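Local coordinates for protein nisin leader peptide-processing serine protease NisP (PDB 4MZD) that probably cleaves the leader peptide from the precursor of the lantibiotic nisin, as a subtilisin-like serine protease of the bacterial cell wall, at residues G206-I211 / D249-Q254. Sequence-based numbering, arbitrary orientation.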
ATOM      1  N   GLY A 206      -1.318  -6.852  -3.897  1.00  7.25           N
ATOM      2  CA  GLY A 206      -2.278  -7.006  -4.971  1.00  7.80           C
ATOM      3  C   GLY A 206      -1.974  -8.186  -5.860  1.00  7.75           C
ATOM      4  O   GLY A 206      -1.111  -9.012  -5.557  1.00  8.09           O
ATOM      5  N   GLN A 207      -2.704  -8.267  -6.967  1.00  8.05           N
ATOM      6  CA  GLN A 207      -2.556  -9.361  -7.914  1.00  9.14           C
ATOM      7  C   GLN A 207      -3.186  -8.950  -9.237  1.00  9.49           C
ATOM      8  O   GLN A 207      -4.092  -8.105  -9.277  1.00 10.53           O
ATOM      9  CB  GLN A 207      -3.264 -10.618  -7.405  1.00 10.45           C
ATOM     10  CG  GLN A 207      -4.772 -10.445  -7.338  1.00 11.54           C
ATOM     11  CD  GLN A 207      -5.491 -11.548  -6.577  1.00 11.31           C
ATOM     12  OE1 GLN A 207      -6.137 -11.283  -5.575  1.00 12.09           O
ATOM     13  NE2 GLN A 207      -5.402 -12.775  -7.061  1.00 12.01           N
ATOM     14  N   TYR A 208      -2.732  -9.568 -10.320  1.00  8.67           N
ATOM     15  CA  TYR A 208      -3.361  -9.350 -11.617  1.00  8.35           C
ATOM     16  C   TYR A 208      -4.443 -10.391 -11.865  1.00  9.19           C
ATOM     17  O   TYR A 208      -4.223 -11.599 -11.678  1.00 10.05           O
ATOM     18  CB  TYR A 208      -2.328  -9.376 -12.754  1.00  9.45           C
ATOM     19  CG  TYR A 208      -1.242  -8.358 -12.541  1.00  9.34           C
ATOM     20  CD1 TYR A 208      -1.526  -6.999 -12.574  1.00 10.17           C
ATOM     21  CD2 TYR A 208       0.056  -8.749 -12.261  1.00 10.66           C
ATOM     22  CE1 TYR A 208      -0.548  -6.056 -12.335  1.00  9.96           C
ATOM     23  CE2 TYR A 208       1.048  -7.810 -12.024  1.00 10.69           C
ATOM     24  CZ  TYR A 208       0.736  -6.467 -12.065  1.00  9.63           C
ATOM     25  OH  TYR A 208       1.703  -5.518 -11.827  1.00  9.93           O
ATOM     26  N   LEU A 209      -5.608  -9.911 -12.289  1.00  8.99           N
ATOM     27  CA  LEU A 209      -6.749 -10.765 -12.602  1.00  9.53           C
ATOM     28  C   LEU A 209      -7.114 -10.593 -14.071  1.00  9.64           C
ATOM     29  O   LEU A 209      -7.242  -9.464 -14.548  1.00 10.23           O
ATOM     30  CB  LEU A 209      -7.949 -10.366 -11.744  1.00 10.05           C
ATOM     31  CG  LEU A 209      -7.750 -10.437 -10.226  1.00 10.85           C
ATOM     32  CD1 LEU A 209      -8.978  -9.916  -9.507  1.00 11.38           C
ATOM     33  CD2 LEU A 209      -7.438 -11.857  -9.780  1.00 11.35           C
ATOM     34  N   MET A 210      -7.283 -11.706 -14.784  1.00 10.06           N
ATOM     35  CA  MET A 210      -7.811 -11.656 -16.144  1.00 10.44           C
ATOM     36  C   MET A 210      -9.293 -11.972 -16.024  1.00 10.63           C
ATOM     37  O   MET A 210      -9.667 -13.099 -15.691  1.00 11.32           O
ATOM     38  CB  MET A 210      -7.092 -12.656 -17.057  1.00 11.04           C
ATOM     39  CG  MET A 210      -7.307 -12.393 -18.563  1.00 10.71           C
ATOM     40  SD  MET A 210      -6.390 -13.505 -19.739  1.00  9.08           S
ATOM     41  CE  MET A 210      -7.409 -14.992 -19.607  1.00 12.67           C
ATOM     42  N   ILE A 211     -10.134 -10.969 -16.261  1.00 10.94           N
ATOM     43  CA  ILE A 211     -11.543 -11.066 -15.886  1.00 12.04           C
ATOM     44  C   ILE A 211     -12.473 -11.372 -17.058  1.00 13.10           C
ATOM     45  O   ILE A 211     -13.683 -11.470 -16.879  1.00 14.39           O
ATOM     46  CB  ILE A 211     -12.030  -9.811 -15.125  1.00 12.45           C
ATOM     47  CG1 ILE A 211     -11.930  -8.553 -15.994  1.00 14.03           C
ATOM     48  CG2 ILE A 211     -11.231  -9.641 -13.852  1.00 12.24           C
ATOM     49  CD1 ILE A 211     -12.646  -7.345 -15.403  1.00 15.38           C
ATOM     50  N   ASP A 249       5.591  -3.578 -11.617  1.00  8.89           N
ATOM     51  CA  ASP A 249       5.996  -4.344 -12.797  1.00  9.85           C
ATOM     52  C   ASP A 249       6.177  -3.490 -14.044  1.00  9.66           C
ATOM     53  O   ASP A 249       6.272  -4.015 -15.154  1.00 10.60           O
ATOM     54  CB  ASP A 249       5.021  -5.500 -13.036  1.00 10.36           C
ATOM     55  CG  ASP A 249       5.024  -6.475 -11.883  1.00 10.50           C
ATOM     56  OD1 ASP A 249       6.089  -7.073 -11.621  1.00 12.26           O
ATOM     57  OD2 ASP A 249       3.982  -6.627 -11.210  1.00 10.64           O
ATOM     58  N   SER A 250       6.239  -2.176 -13.857  1.00 10.06           N
ATOM     59  CA  SER A 250       6.474  -1.249 -14.963  1.00 10.79           C
ATOM     60  C   SER A 250       5.422  -1.357 -16.064  1.00 11.12           C
ATOM     61  O   SER A 250       5.714  -1.102 -17.230  1.00 12.63           O
ATOM     62  CB  SER A 250       7.873  -1.457 -15.561  1.00 11.23           C
ATOM     63  OG  SER A 250       8.868  -1.407 -14.549  1.00 11.35           O
ATOM     64  N   LEU A 251       4.204  -1.728 -15.690  1.00 10.48           N
ATOM     65  CA  LEU A 251       3.111  -1.907 -16.645  1.00 11.14           C
ATOM     66  C   LEU A 251       2.183  -0.709 -16.685  1.00 11.63           C
ATOM     67  O   LEU A 251       1.730  -0.235 -15.643  1.00 11.83           O
ATOM     68  CB  LEU A 251       2.276  -3.139 -16.289  1.00 11.63           C
ATOM     69  CG  LEU A 251       2.991  -4.486 -16.287  1.00 12.83           C
ATOM     70  CD1 LEU A 251       2.141  -5.572 -15.642  1.00 13.46           C
ATOM     71  CD2 LEU A 251       3.381  -4.879 -17.706  1.00 14.58           C
ATOM     72  N   ASN A 252       1.873  -0.226 -17.887  1.00 12.89           N
ATOM     73  CA  ASN A 252       0.762   0.703 -18.012  1.00 14.42           C
ATOM     74  C   ASN A 252      -0.521  -0.109 -17.997  1.00 13.77           C
ATOM     75  O   ASN A 252      -0.766  -0.909 -18.897  1.00 13.74           O
ATOM     76  CB  ASN A 252       0.846   1.556 -19.274  1.00 17.45           C
ATOM     77  CG  ASN A 252      -0.163   2.683 -19.262  1.00 20.16           C
ATOM     78  OD1 ASN A 252      -1.353   2.459 -19.033  1.00 20.75           O
ATOM     79  ND2 ASN A 252       0.309   3.908 -19.472  1.00 21.93           N
ATOM     80  N   ILE A 253      -1.332   0.085 -16.968  1.00 13.85           N
ATOM     81  CA  ILE A 253      -2.470  -0.796 -16.754  1.00 14.79           C
ATOM     82  C   ILE A 253      -3.548  -0.637 -17.821  1.00 14.55           C
ATOM     83  O   ILE A 253      -4.451  -1.464 -17.916  1.00 15.61           O
ATOM     84  CB  ILE A 253      -3.051  -0.635 -15.333  1.00 17.00           C
ATOM     85  CG1 ILE A 253      -3.585   0.785 -15.123  1.00 19.36           C
ATOM     86  CG2 ILE A 253      -1.989  -0.978 -14.296  1.00 17.46           C
ATOM     87  CD1 ILE A 253      -5.023   0.978 -15.546  1.00 21.77           C
ATOM     88  N   GLN A 254      -3.446   0.413 -18.630  1.00 14.80           N
ATOM     89  CA  GLN A 254      -4.394   0.626 -19.718  1.00 16.33           C
ATOM     90  C   GLN A 254      -3.956  -0.056 -21.007  1.00 15.56           C
ATOM     91  O   GLN A 254      -4.723  -0.125 -21.963  1.00 17.07           O
ATOM     92  CB  GLN A 254      -4.602   2.120 -19.967  1.00 19.30           C
ATOM     93  CG  GLN A 254      -5.445   2.802 -18.902  1.00 22.56           C
ATOM     94  CD  GLN A 254      -6.009   4.122 -19.374  1.00 25.16           C
ATOM     95  OE1 GLN A 254      -5.304   5.128 -19.421  1.00 26.52           O
ATOM     96  NE2 GLN A 254      -7.287   4.124 -19.739  1.00 25.93           N
TER
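In the subtilisin-like, subtilase-family protease part of NisP, Tyr208 on strand 200-210 of the central sheet reaches across to Asp249 and Leu251, in the loop between strand 241-245 and helix 256-264. The backbones stay well apart, 10.0 Å between Tyr208 CA and Ile253 CA at their closest, and the tyrosine side chain makes the contact by reaching Asp249 and Leu251. Its CG is anti to the carbonyl carbon (chi1 -57°), and the phenol extends toward the loop.

The hydroxyl donates a short hydrogen bond, 2.6 Å from Tyr208 OH to Asp249 OD2. The acceptor lies at the ring edge, near the ring plane, and is 3.3 Å from Tyr208 CE2. It uses its anti lone pair, the one turned away from Asp249 OD1. Ring and carboxylate planes are 58° apart. Leu251 adds an apolar touch: its CD1 methyl approaches obliquely, 3.9 Å from Tyr208 CZ. Asn302 ties the loop to the tyrosine: its ND2 hydrogen-bonds the buried hydroxyl, and its OD1 accepts hydrogen bonds from the backbone N of Asp249 and of Leu251.

Further along, Asn252 OD1 accepts from Gln254 N at 3.0 Å, forming an Asx turn just before helix 256-264. The side chain of Asp249 is about 12 Å from that of Ser353, the predicted catalytic serine. Around the tyrosine, Arg488 makes a cation-pi contact with the ring, Asp277 of the antiparallel strand 275-278 touches it, and helix 256-264 packs against both segments, with Met259 on Tyr208 and Thr258 on Leu251.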